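Local coordinates for protein ribulose-5-phosphate reductase 1 (Staphylococcus aureus, PDB 6XHK) that catalyses the NADPH-dependent reduction of D-ribulose 5-phosphate to D-ribitol 5-phosphate, a step in making the poly(ribitol phosphate) wall teichoic acid of the cell wall, at residues Asp224-Cys229 with Gly250-Leu255. Residues are numbered along the deposited sequence; the frame is centred on the assembly and turned at random.
With NDP (NADPH dihydro-nicotinamide-adenine-dinucleotide phosphate), chain B.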
ATOM      1  N   ASP A 224     -23.284  -5.334  -4.661  1.00 92.02           N
ATOM      2  CA  ASP A 224     -23.596  -5.579  -3.256  1.00 92.90           C
ATOM      3  C   ASP A 224     -22.471  -5.297  -2.269  1.00 93.98           C
ATOM      4  O   ASP A 224     -22.742  -5.238  -1.063  1.00102.64           O
ATOM      5  CB  ASP A 224     -24.099  -7.023  -3.037  1.00100.95           C
ATOM      6  CG  ASP A 224     -23.278  -8.069  -3.762  1.00117.94           C
ATOM      7  OD1 ASP A 224     -22.936  -7.852  -4.943  1.00127.07           O
ATOM      8  OD2 ASP A 224     -22.960  -9.107  -3.139  1.00130.03           O
ATOM      9  N   HIS A 225     -21.234  -5.122  -2.721  1.00 90.97           N
ATOM     10  CA  HIS A 225     -20.116  -4.879  -1.814  1.00 87.11           C
ATOM     11  C   HIS A 225     -19.188  -3.880  -2.491  1.00 91.72           C
ATOM     12  O   HIS A 225     -18.955  -3.975  -3.700  1.00 89.99           O
ATOM     13  CB  HIS A 225     -19.334  -6.163  -1.514  1.00 89.66           C
ATOM     14  CG  HIS A 225     -19.933  -7.017  -0.444  1.00 90.15           C
ATOM     15  ND1 HIS A 225     -21.195  -7.557  -0.544  1.00 96.95           N
ATOM     16  CD2 HIS A 225     -19.439  -7.436   0.743  1.00 98.21           C
ATOM     17  CE1 HIS A 225     -21.460  -8.263   0.539  1.00102.35           C
ATOM     18  NE2 HIS A 225     -20.411  -8.204   1.338  1.00104.17           N
ATOM     19  N   ALA A 226     -18.639  -2.936  -1.731  1.00 89.19           N
ATOM     20  CA  ALA A 226     -17.834  -1.895  -2.364  1.00 81.75           C
ATOM     21  C   ALA A 226     -16.620  -1.569  -1.514  1.00 91.12           C
ATOM     22  O   ALA A 226     -16.584  -1.860  -0.317  1.00 88.11           O
ATOM     23  CB  ALA A 226     -18.652  -0.635  -2.633  1.00107.55           C
ATOM     24  N   PHE A 227     -15.616  -0.968  -2.176  1.00103.36           N
ATOM     25  CA  PHE A 227     -14.317  -0.620  -1.595  1.00 78.82           C
ATOM     26  C   PHE A 227     -14.009   0.826  -1.938  1.00 78.18           C
ATOM     27  O   PHE A 227     -13.987   1.191  -3.116  1.00 95.41           O
ATOM     28  CB  PHE A 227     -13.213  -1.511  -2.137  1.00 78.87           C
ATOM     29  CG  PHE A 227     -13.297  -2.890  -1.657  1.00 79.82           C
ATOM     30  CD1 PHE A 227     -12.657  -3.269  -0.497  1.00 80.08           C
ATOM     31  CD2 PHE A 227     -14.029  -3.829  -2.363  1.00 80.85           C
ATOM     32  CE1 PHE A 227     -12.732  -4.575  -0.035  1.00 86.72           C
ATOM     33  CE2 PHE A 227     -14.124  -5.138  -1.910  1.00 95.12           C
ATOM     34  CZ  PHE A 227     -13.472  -5.517  -0.739  1.00 90.01           C
ATOM     35  N   GLU A 228     -13.787   1.648  -0.925  1.00 78.06           N
ATOM     36  CA  GLU A 228     -13.420   3.046  -1.127  1.00 89.28           C
ATOM     37  C   GLU A 228     -11.900   3.190  -1.060  1.00 88.19           C
ATOM     38  O   GLU A 228     -11.315   3.120   0.028  1.00 86.22           O
ATOM     39  CB  GLU A 228     -14.103   3.941  -0.100  1.00 79.97           C
ATOM     40  CG  GLU A 228     -14.006   5.411  -0.446  1.00 90.58           C
ATOM     41  CD  GLU A 228     -12.957   6.137   0.404  1.00109.29           C
ATOM     42  OE1 GLU A 228     -12.338   5.504   1.301  1.00117.50           O
ATOM     43  OE2 GLU A 228     -12.764   7.348   0.177  1.00110.16           O
ATOM     44  N   CYS A 229     -11.268   3.400  -2.227  1.00 81.00           N
ATOM     45  CA  CYS A 229      -9.820   3.495  -2.388  1.00 78.12           C
ATOM     46  C   CYS A 229      -9.421   4.869  -2.924  1.00 78.81           C
ATOM     47  O   CYS A 229      -8.500   5.007  -3.745  1.00 97.51           O
ATOM     48  CB  CYS A 229      -9.308   2.386  -3.296  1.00 78.24           C
ATOM     49  SG  CYS A 229      -9.827   0.757  -2.850  1.00 83.56           S
ATOM     50  N   GLY A 250     -26.135  -3.775   1.554  1.00 91.34           N
ATOM     51  CA  GLY A 250     -24.758  -4.002   1.155  1.00 95.89           C
ATOM     52  C   GLY A 250     -23.744  -3.507   2.178  1.00 96.31           C
ATOM     53  O   GLY A 250     -24.044  -2.679   3.044  1.00 80.46           O
ATOM     54  N   SER A 251     -22.515  -4.025   2.074  1.00 92.91           N
ATOM     55  CA  SER A 251     -21.417  -3.584   2.930  1.00 87.95           C
ATOM     56  C   SER A 251     -20.401  -2.752   2.151  1.00 79.48           C
ATOM     57  O   SER A 251     -20.222  -2.915   0.943  1.00 79.88           O
ATOM     58  CB  SER A 251     -20.725  -4.777   3.582  1.00 80.59           C
ATOM     59  OG  SER A 251     -21.667  -5.685   4.116  1.00 85.79           O
ATOM     60  N   ILE A 252     -19.733  -1.849   2.863  1.00 78.73           N
ATOM     61  CA  ILE A 252     -18.747  -0.948   2.273  1.00 92.29           C
ATOM     62  C   ILE A 252     -17.475  -0.929   3.116  1.00 77.83           C
ATOM     63  O   ILE A 252     -17.524  -0.685   4.327  1.00 77.66           O
ATOM     64  CB  ILE A 252     -19.301   0.472   2.144  1.00 87.72           C
ATOM     65  CG1 ILE A 252     -20.446   0.467   1.154  1.00 78.63           C
ATOM     66  CG2 ILE A 252     -18.201   1.401   1.695  1.00 77.81           C
ATOM     67  CD1 ILE A 252     -21.098   1.817   1.002  1.00 78.67           C
ATOM     68  N   ALA A 253     -16.337  -1.158   2.462  1.00 87.73           N
ATOM     69  CA  ALA A 253     -15.017  -1.117   3.085  1.00 83.06           C
ATOM     70  C   ALA A 253     -14.371   0.239   2.833  1.00 85.65           C
ATOM     71  O   ALA A 253     -14.219   0.661   1.680  1.00 77.27           O
ATOM     72  CB  ALA A 253     -14.121  -2.235   2.553  1.00 77.84           C
ATOM     73  N   LEU A 254     -13.997   0.914   3.918  1.00 79.56           N
ATOM     74  CA  LEU A 254     -13.405   2.244   3.866  1.00 84.18           C
ATOM     75  C   LEU A 254     -11.891   2.075   3.899  1.00 90.96           C
ATOM     76  O   LEU A 254     -11.361   1.440   4.816  1.00 91.91           O
ATOM     77  CB  LEU A 254     -13.880   3.090   5.050  1.00 80.57           C
ATOM     78  CG  LEU A 254     -15.282   3.714   5.001  1.00 83.72           C
ATOM     79  CD1 LEU A 254     -15.418   4.721   3.844  1.00 83.05           C
ATOM     80  CD2 LEU A 254     -16.359   2.638   4.918  1.00105.18           C
ATOM     81  N   LEU A 255     -11.199   2.586   2.886  1.00 89.26           N
ATOM     82  CA  LEU A 255      -9.749   2.467   2.866  1.00 95.75           C
ATOM     83  C   LEU A 255      -9.036   3.801   2.839  1.00 76.88           C
ATOM     84  O   LEU A 255      -7.969   3.924   3.453  1.00 90.54           O
ATOM     85  CB  LEU A 255      -9.293   1.627   1.676  1.00 76.93           C
ATOM     86  CG  LEU A 255      -9.553   0.150   1.941  1.00 91.91           C
ATOM     87  CD1 LEU A 255      -9.233  -0.679   0.724  1.00 77.54           C
ATOM     88  CD2 LEU A 255      -8.682  -0.272   3.112  1.00120.47           C
TER
HETATM   89  PA  NDP B 401      -3.845   7.866  -5.672  1.00140.77           P
HETATM   90  O1A NDP B 401      -3.025   9.112  -5.850  1.00158.92           O
HETATM   91  O2A NDP B 401      -3.351   6.776  -6.617  1.00137.07           O
HETATM   92  O5B NDP B 401      -5.445   8.240  -5.916  1.00136.42           O
HETATM   93  C5B NDP B 401      -6.402   7.192  -6.283  1.00117.39           C
HETATM   94  C4B NDP B 401      -7.318   7.643  -7.482  1.00 96.54           C
HETATM   95  O4B NDP B 401      -8.506   8.022  -7.094  1.00 89.37           O
HETATM   96  C3B NDP B 401      -6.712   8.878  -8.210  1.00 89.51           C
HETATM   97  O3B NDP B 401      -6.433   8.591  -9.510  1.00 89.35           O
HETATM   98  C2B NDP B 401      -7.783   9.961  -8.223  1.00 82.78           C
HETATM   99  O2B NDP B 401      -7.713  10.545  -9.591  1.00 77.84           O
HETATM  100  C1B NDP B 401      -8.889   9.283  -8.039  1.00 88.49           C
HETATM  101  N9A NDP B 401     -10.022  10.065  -7.534  1.00 92.88           N
HETATM  102  C8A NDP B 401     -10.059  11.358  -7.102  1.00103.79           C
HETATM  103  N7A NDP B 401     -11.338  11.661  -6.736  1.00 92.22           N
HETATM  104  C5A NDP B 401     -12.069  10.577  -6.942  1.00 93.77           C
HETATM  105  C6A NDP B 401     -13.565  10.318  -6.725  1.00 81.84           C
HETATM  106  N6A NDP B 401     -14.391  11.380  -6.195  1.00 84.99           N
HETATM  107  N1A NDP B 401     -14.097   9.036  -7.047  1.00 66.98           N
HETATM  108  C2A NDP B 401     -13.253   7.988  -7.578  1.00 64.85           C
HETATM  109  N3A NDP B 401     -11.814   8.251  -7.780  1.00 79.88           N
HETATM  110  C4A NDP B 401     -11.260   9.591  -7.439  1.00 88.69           C
HETATM  111  O3  NDP B 401      -3.674   7.254  -4.106  1.00134.05           O
HETATM  112  PN  NDP B 401      -3.879   5.631  -3.652  1.00135.47           P
HETATM  113  O1N NDP B 401      -4.676   4.865  -4.711  1.00144.51           O
HETATM  114  O2N NDP B 401      -2.543   4.971  -3.549  1.00151.93           O
HETATM  115  O5D NDP B 401      -4.619   5.626  -2.159  1.00131.84           O
HETATM  116  C5D NDP B 401      -5.363   6.788  -1.730  1.00127.78           C
HETATM  117  C4D NDP B 401      -5.659   6.872  -0.315  1.00124.75           C
HETATM  118  O4D NDP B 401      -5.408   5.512   0.461  1.00115.63           O
HETATM  119  C3D NDP B 401      -4.782   7.911   0.423  1.00137.61           C
HETATM  120  O3D NDP B 401      -5.615   8.756   1.331  1.00143.04           O
HETATM  121  C2D NDP B 401      -3.872   7.177   1.109  1.00142.46           C
HETATM  122  O2D NDP B 401      -3.315   7.851   2.281  1.00152.90           O
HETATM  123  C1D NDP B 401      -4.676   5.817   1.516  1.00126.08           C
HETATM  124  N1N NDP B 401      -3.832   4.712   2.019  1.00119.50           N
HETATM  125  C2N NDP B 401      -4.373   3.924   3.130  1.00134.05           C
HETATM  126  C3N NDP B 401      -3.549   2.876   3.898  1.00141.63           C
HETATM  127  C7N NDP B 401      -4.242   2.106   5.095  1.00144.56           C
HETATM  128  O7N NDP B 401      -3.571   1.597   5.960  1.00156.21           O
HETATM  129  N7N NDP B 401      -5.704   2.019   5.133  1.00131.37           N
HETATM  130  C4N NDP B 401      -2.191   2.420   3.310  1.00139.28           C
HETATM  131  C5N NDP B 401      -1.600   3.423   2.294  1.00131.03           C
HETATM  132  C6N NDP B 401      -2.509   4.375   1.486  1.00116.03           C
HETATM  133  P2B NDP B 401      -7.261  12.106  -9.669  1.00106.76           P
HETATM  134  O1X NDP B 401      -8.017  12.947  -8.662  1.00 99.07           O
HETATM  135  O2X NDP B 401      -5.781  12.178  -9.336  1.00115.68           O
HETATM  136  O3X NDP B 401      -7.557  12.608 -11.073  1.00120.52           O
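Residues His225 to Glu228 and Ser251 to Leu254 pair in parallel as neighbouring strands, 225-228 and 251-254, inside the six-stranded sheet of the nucleotide-binding domain. Their bonds weave from one backbone to the other: Ala226 N gives to Ser251 O, Ala253 N to Ala226 O, and Glu228 N to Ala253 O (2.8 Å), the last two nearly straight. Leu255 N then reaches Glu228 O, whereas the first rung, Ser251 N to Asp224 O, is weak at 3.4 Å. On one face Phe227 CG stands beside the backbone N (chi1 -70°), and ring atom CD1 lies 3.5 Å from Ala253 CB; Ser251 CB lies over the His225 ring, and Phe156 meets both rings. On the other face Ala226 CB and Ile252 CG1 pack 4.3 Å apart, both side chains touching Met242 of helix 232-245. The Glu228 side chain, bent at chi2, turns OE1 toward the end of strand 251-254, where Gly256 N hydrogen-bonds to it. At that end Cys229 SG rests 3.9 Å from Leu255 CD1, and Leu255 O accepts a weak hydrogen bond from the carboxamide N7N of NADPH. Two parallel strands joined through helix 232-245, with the cofactor at their C-terminal ends, form the beta-alpha-beta unit of a Rossmann fold.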